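Local coordinates for UDP-N-acetylglucosamine 4,6-dehydratase (Vibrio fischeri, PDB 3PVZ), which binds NAD in a Rossmann-type fold and probably acts as a lyase, a UDP-N-acetylglucosamine 4,6-dehydratase, at residues Ile138-Asn141 with Val142-Asp146; Lys179-Met182 with Glu183-Met187. All coordinates share one frame; numbering follows the deposited sequence. Where two conformers were deposited one is given.

Contact 1: Ile138-Asn141 with Val142-Asp146; sequences IDVN and VFNTD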
loop_
_atom_site.group_PDB
_atom_site.type_symbol
_atom_site.label_atom_id
_atom_site.label_comp_id
_atom_site.label_asym_id
_atom_site.label_seq_id
_atom_site.Cartn_x
_atom_site.Cartn_y
_atom_site.Cartn_z
ATOM N N ILE A 138 -12.640 -8.253 0.757
ATOM C CA ILE A 138 -14.084 -8.077 0.638
ATOM C C ILE A 138 -14.472 -6.659 1.086
ATOM O O ILE A 138 -15.331 -6.037 0.460
ATOM C CB ILE A 138 -14.863 -9.104 1.480
ATOM C CG1 ILE A 138 -14.782 -10.493 0.851
ATOM C CG2 ILE A 138 -16.316 -8.690 1.612
ATOM C CD1 ILE A 138 -15.156 -11.561 1.833
ATOM N N ASP A 139 -13.824 -6.156 2.134
ATOM C CA ASP A 139 -14.146 -4.831 2.687
ATOM C C ASP A 139 -13.726 -3.747 1.728
ATOM O O ASP A 139 -14.516 -2.808 1.440
ATOM C CB ASP A 139 -13.470 -4.582 4.051
ATOM C CG ASP A 139 -14.235 -5.188 5.210
ATOM O OD1 ASP A 139 -15.449 -5.440 5.044
ATOM O OD2 ASP A 139 -13.623 -5.417 6.299
ATOM N N VAL A 140 -12.496 -3.887 1.214
ATOM C CA VAL A 140 -11.950 -2.927 0.247
ATOM C C VAL A 140 -12.642 -3.044 -1.114
ATOM O O VAL A 140 -12.971 -2.022 -1.715
ATOM C CB VAL A 140 -10.447 -3.073 0.060
ATOM C CG1 VAL A 140 -9.980 -2.162 -1.104
ATOM C CG2 VAL A 140 -9.691 -2.748 1.345
ATOM N N ASN A 141 -12.883 -4.263 -1.617
ATOM C CA ASN A 141 -13.357 -4.342 -2.974
ATOM C C ASN A 141 -14.892 -4.238 -3.002
ATOM O O ASN A 141 -15.406 -3.670 -3.936
ATOM C CB ASN A 141 -12.923 -5.617 -3.726
ATOM C CG ASN A 141 -11.414 -5.755 -3.931
ATOM O OD1 ASN A 141 -10.605 -4.822 -3.752
ATOM N ND2 ASN A 141 -11.026 -6.976 -4.325
ATOM N N VAL A 142 -15.614 -4.769 -2.017
ATOM C CA VAL A 142 -17.105 -4.716 -2.050
ATOM C C VAL A 142 -17.680 -3.537 -1.225
ATOM O O VAL A 142 -18.234 -2.577 -1.790
ATOM C CB VAL A 142 -17.728 -6.050 -1.599
ATOM C CG1 VAL A 142 -19.259 -6.052 -1.757
ATOM C CG2 VAL A 142 -17.094 -7.229 -2.393
ATOM N N PHE A 143 -17.480 -3.580 0.090
ATOM C CA PHE A 143 -18.140 -2.655 0.998
ATOM C C PHE A 143 -17.702 -1.206 0.930
ATOM O O PHE A 143 -18.538 -0.325 1.013
ATOM C CB PHE A 143 -18.125 -3.208 2.421
ATOM C CG PHE A 143 -18.965 -4.458 2.567
ATOM C CD1 PHE A 143 -20.346 -4.408 2.355
ATOM C CD2 PHE A 143 -18.381 -5.674 2.823
ATOM C CE1 PHE A 143 -21.090 -5.550 2.427
ATOM C CE2 PHE A 143 -19.139 -6.818 2.925
ATOM C CZ PHE A 143 -20.473 -6.763 2.720
ATOM N N ASN A 144 -16.422 -0.942 0.721
ATOM C CA ASN A 144 -15.939 0.415 0.535
ATOM C C ASN A 144 -16.513 0.990 -0.742
ATOM O O ASN A 144 -16.785 2.209 -0.853
ATOM C CB ASN A 144 -14.414 0.456 0.423
ATOM C CG ASN A 144 -13.711 0.280 1.772
ATOM O OD1 ASN A 144 -14.341 0.089 2.817
ATOM N ND2 ASN A 144 -12.378 0.316 1.745
ATOM N N THR A 145 -16.647 0.149 -1.743
ATOM C CA THR A 145 -17.139 0.609 -3.022
ATOM C C THR A 145 -18.601 0.998 -2.874
ATOM O O THR A 145 -18.961 2.123 -3.224
ATOM C CB THR A 145 -16.993 -0.479 -4.082
ATOM O OG1 THR A 145 -15.633 -0.926 -4.116
ATOM C CG2 THR A 145 -17.388 0.029 -5.453
ATOM N N ASP A 146 -19.410 0.110 -2.278
ATOM C CA ASP A 146 -20.840 0.369 -2.062
ATOM C C ASP A 146 -21.028 1.642 -1.217
ATOM O O ASP A 146 -21.795 2.507 -1.608
ATOM C CB ASP A 146 -21.518 -0.840 -1.379
ATOM C CG ASP A 146 -23.004 -0.763 -1.399
ATOM O OD1 ASP A 146 -23.599 -0.678 -2.497
ATOM O OD2 ASP A 146 -23.596 -0.767 -0.326
HETATM O O HOH W 1 -11.782 0.636 -1.019
#
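Two amides grip the carbonyl oxygen of Ile138: Val142 N at 2.8 Å, standing above the carbonyl plane, and Phe143 N at 3.3 Å, lying in that plane. The second of these is an i+5 bond, and Asn144 N repeats the spacing with a 2.8 Å bond to Asp139 O, so the helix widens here into a pi-type turn. At the next residue, the Thr145 hydroxyl donates back to Asn141 O (OG1 to O 2.8 Å); chi1 of -54° sets OG1 beside its own backbone N and over that carbonyl. A water joins two further groups, donating a hydrogen bond to Val140 O and accepting one from Asn144 ND2 at 2.8 Å. On another flank, Ile138 and Phe143 run side by side, CG2 meeting ring atom CE2 at 3.6 Å, while Asp139 OD1, salt-bridged to Lys365, reaches Phe143 CD2 at 3.7 Å. Helix 351-367 packs on Ile138 and Phe143. Asn141 binds Leu122 N and the Ser178 hydroxyl through its amide, next to Ala121 of the NAD site. Val140 and Asn144 touch the dinucleotide, making this pi-bulged segment of helix 131-154 one wall of a Rossmann-type cofactor pocket.

Contact 2: Lys179-Met182 with Glu183-Met187; sequences KRIM and EMFLM. With NAD (nicotinamide-adenine-dinucleotide), chain E.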
loop_
_atom_site.group_PDB
_atom_site.type_symbol
_atom_site.label_atom_id
_atom_site.label_comp_id
_atom_site.label_asym_id
_atom_site.label_seq_id
_atom_site.Cartn_x
_atom_site.Cartn_y
_atom_site.Cartn_z
ATOM N N LYS A 179 -14.720 -9.167 -7.069
ATOM C CA LYS A 179 -15.082 -8.160 -8.082
ATOM C C LYS A 179 -16.453 -8.515 -8.711
ATOM O O LYS A 179 -17.216 -7.630 -9.095
ATOM C CB LYS A 179 -14.011 -8.018 -9.180
ATOM C CG LYS A 179 -12.553 -7.695 -8.722
ATOM C CD LYS A 179 -12.332 -6.198 -8.473
ATOM C CE LYS A 179 -10.815 -5.835 -8.367
ATOM N NZ LYS A 179 -10.148 -5.737 -9.691
ATOM N N ARG A 180 -16.778 -9.793 -8.830
ATOM C CA ARG A 180 -18.075 -10.179 -9.377
ATOM C C ARG A 180 -19.200 -9.849 -8.407
ATOM O O ARG A 180 -20.282 -9.445 -8.819
ATOM C CB ARG A 180 -18.106 -11.670 -9.721
ATOM C CG ARG A 180 -19.450 -12.147 -10.218
ATOM C CD ARG A 180 -19.867 -11.492 -11.547
ATOM N NE ARG A 180 -21.235 -11.892 -11.849
ATOM C CZ ARG A 180 -22.323 -11.149 -11.656
ATOM N NH1 ARG A 180 -22.236 -9.888 -11.218
ATOM N NH2 ARG A 180 -23.511 -11.672 -11.959
ATOM N N ILE A 181 -18.947 -10.027 -7.114
ATOM C CA ILE A 181 -19.944 -9.680 -6.107
ATOM C C ILE A 181 -20.083 -8.154 -6.067
ATOM O O ILE A 181 -21.193 -7.629 -5.992
ATOM C CB ILE A 181 -19.599 -10.267 -4.704
ATOM C CG1 ILE A 181 -19.695 -11.785 -4.738
ATOM C CG2 ILE A 181 -20.518 -9.695 -3.630
ATOM C CD1 ILE A 181 -18.780 -12.484 -3.761
HETATM N N MSE A 182 -18.972 -7.454 -6.173
HETATM C CA MSE A 182 -19.011 -5.993 -6.230
HETATM C C MSE A 182 -19.948 -5.455 -7.316
HETATM O O MSE A 182 -20.705 -4.520 -7.077
HETATM C CB MSE A 182 -17.628 -5.435 -6.504
HETATM C CG MSE A 182 -17.600 -3.899 -6.523
HETATM SE SE MSE A 182 -16.356 -3.287 -7.870
HETATM C CE MSE A 182 -14.840 -3.651 -6.934
ATOM N N GLU A 183 -19.833 -6.032 -8.511
ATOM C CA GLU A 183 -20.671 -5.695 -9.680
ATOM C C GLU A 183 -22.176 -5.824 -9.365
ATOM O O GLU A 183 -22.992 -5.023 -9.827
ATOM C CB GLU A 183 -20.317 -6.619 -10.852
ATOM C CG GLU A 183 -21.082 -6.351 -12.149
ATOM C CD GLU A 183 -20.729 -7.310 -13.302
ATOM O OE1 GLU A 183 -20.420 -8.501 -13.054
ATOM O OE2 GLU A 183 -20.804 -6.866 -14.472
HETATM N N MSE A 184 -22.541 -6.799 -8.569
HETATM C CA MSE A 184 -23.950 -6.934 -8.130
HETATM C C MSE A 184 -24.367 -5.693 -7.317
HETATM O O MSE A 184 -25.424 -5.090 -7.559
HETATM C CB MSE A 184 -24.122 -8.171 -7.264
HETATM C CG MSE A 184 -23.851 -9.468 -7.970
HETATM SE SE MSE A 184 -23.958 -10.986 -6.744
HETATM C CE MSE A 184 -23.441 -12.413 -7.945
ATOM N N PHE A 185 -23.514 -5.293 -6.377
ATOM C CA PHE A 185 -23.777 -4.103 -5.569
ATOM C C PHE A 185 -23.821 -2.872 -6.438
ATOM O O PHE A 185 -24.610 -1.974 -6.179
ATOM C CB PHE A 185 -22.741 -3.923 -4.425
ATOM C CG PHE A 185 -22.989 -4.813 -3.238
ATOM C CD1 PHE A 185 -23.812 -4.398 -2.211
ATOM C CD2 PHE A 185 -22.472 -6.097 -3.203
ATOM C CE1 PHE A 185 -24.082 -5.231 -1.124
ATOM C CE2 PHE A 185 -22.728 -6.951 -2.146
ATOM C CZ PHE A 185 -23.529 -6.517 -1.082
ATOM N N LEU A 186 -22.923 -2.813 -7.417
ATOM C CA LEU A 186 -22.850 -1.726 -8.391
ATOM C C LEU A 186 -24.158 -1.656 -9.215
ATOM O O LEU A 186 -24.650 -0.612 -9.517
ATOM C CB LEU A 186 -21.729 -1.993 -9.377
ATOM C CG LEU A 186 -20.415 -1.248 -9.371
ATOM C CD1 LEU A 186 -19.762 -1.275 -8.014
ATOM C CD2 LEU A 186 -19.489 -1.820 -10.488
HETATM N N MSE A 187 -24.673 -2.799 -9.620
HETATM C CA MSE A 187 -25.883 -2.812 -10.398
HETATM C C MSE A 187 -27.012 -2.220 -9.570
HETATM O O MSE A 187 -27.815 -1.505 -10.119
HETATM C CB MSE A 187 -26.235 -4.215 -10.923
HETATM C CG MSE A 187 -25.384 -4.747 -12.077
HETATM SE SE MSE A 187 -24.945 -3.517 -13.576
HETATM C CE MSE A 187 -23.170 -2.883 -12.955
HETATM P PA NAD E . -2.643 -0.806 -7.286
HETATM O O1A NAD E . -2.238 -1.801 -6.247
HETATM O O2A NAD E . -1.430 -0.149 -7.871
HETATM O O5B NAD E . -3.332 0.470 -6.634
HETATM C C5B NAD E . -4.457 0.206 -5.769
HETATM C C4B NAD E . -4.493 1.447 -4.871
HETATM O O4B NAD E . -5.562 1.413 -3.948
HETATM C C3B NAD E . -3.169 1.552 -4.049
HETATM O O3B NAD E . -2.562 2.817 -4.210
HETATM C C2B NAD E . -3.653 1.309 -2.600
HETATM O O2B NAD E . -2.824 1.883 -1.597
HETATM C C1B NAD E . -5.068 1.919 -2.735
HETATM N N9A NAD E . -5.940 1.448 -1.670
HETATM C C8A NAD E . -6.207 0.176 -1.342
HETATM N N7A NAD E . -6.979 0.113 -0.307
HETATM C C5A NAD E . -7.315 1.399 0.016
HETATM C C6A NAD E . -8.090 1.983 1.013
HETATM N N6A NAD E . -8.773 1.140 1.855
HETATM N N1A NAD E . -8.190 3.306 1.094
HETATM C C2A NAD E . -7.526 4.091 0.251
HETATM N N3A NAD E . -6.765 3.579 -0.684
HETATM C C4A NAD E . -6.642 2.267 -0.831
HETATM O O3 NAD E . -3.593 -1.533 -8.362
HETATM P PN NAD E . -3.689 -0.930 -9.872
HETATM O O1N NAD E . -2.729 -1.673 -10.787
HETATM O O2N NAD E . -3.620 0.528 -10.074
HETATM O O5D NAD E . -5.140 -1.589 -10.309
HETATM C C5D NAD E . -6.228 -0.838 -9.792
HETATM C C4D NAD E . -7.541 -1.524 -10.189
HETATM O O4D NAD E . -7.482 -1.954 -11.586
HETATM C C3D NAD E . -7.730 -2.816 -9.363
HETATM O O3D NAD E . -9.120 -3.167 -9.177
HETATM C C2D NAD E . -7.142 -3.902 -10.292
HETATM O O2D NAD E . -7.674 -5.207 -10.019
HETATM C C1D NAD E . -7.604 -3.402 -11.660
HETATM N N1N NAD E . -6.813 -3.970 -12.763
HETATM C C2N NAD E . -5.498 -3.720 -12.799
HETATM C C3N NAD E . -4.711 -4.214 -13.818
HETATM C C7N NAD E . -3.259 -3.974 -13.860
HETATM O O7N NAD E . -2.639 -4.525 -14.766
HETATM N N7N NAD E . -2.615 -3.227 -12.950
HETATM C C4N NAD E . -5.309 -4.995 -14.839
HETATM C C5N NAD E . -6.674 -5.217 -14.774
HETATM C C6N NAD E . -7.412 -4.697 -13.709
#
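Lys179 sends its ammonium to the NAD ribose next to the nicotinamide, where NZ bonds both hydroxyl oxygens, O2D at 2.6 Å and O3D at 2.8 Å. Its helix, 174-189, is the connection of a beta-alpha-beta unit between strands 159-163 and 194-198 of the Rossmann-type sheet. Bends at chi2 (-83°) and chi4 (79°) carry the lysine chain away from the following turn and out to the sugar, while its carbonyl stays in the helix and accepts a bond from Glu183 N. Arg180, deposited in two conformers of which one is described, reaches forward along the helix: its chain bends at chi2, and in this conformer NH1 forms a salt bridge with Glu183 OE1 at 2.9 Å. The guanidinium and carboxylate planes then stand nearly perpendicular, 83° apart. With the arginine so placed, Met184, a selenomethionine, crosses it at about a right angle and lays its methyl CE over the centre of one guanidinium face. The other carboxylate oxygen, Glu183 OE2, is held by Asn345 and Ser347, which fixes the acid that meets the arginine. Ile181, also given in one of two conformers, runs alongside Phe185 and sets CG2 against the ring edge, 3.8 Å from CE2; Leu354 and Phe357 of helix 351-367 also pack on that ring. Met182 is likewise a selenomethionine, and its O accepts a hydrogen bond from Leu186 N at 2.8 Å. Their side chains cross as well, Met182 CG lying 3.7 Å from Leu186 CD1.

How the contacts relate
Contacts 1 and 2 sit on neighbouring helices of the Rossmann-type domain, 131-154 and 174-189, with centres about 10 Å apart. The helices pack directly: Val142 CG1 meets Phe185 CD2 at 3.5 Å, Thr145 CG2 meets Leu186 CD1 at 3.7 Å, and the methyl CE of Met182 approaches Asn141 O. Phe185 also reaches Asp146, whose carboxylate is salt-bridged to Lys189. Both contacts meet the same NAD: Val140 and Asn144 of contact 1 touch its adenine end, whereas Lys179 of contact 2 holds the nicotinamide-side ribose. Around that NAD, hydrogen bonds also come from Asp67, Lys123 and Ser206, and from Asn71 of the second subunit.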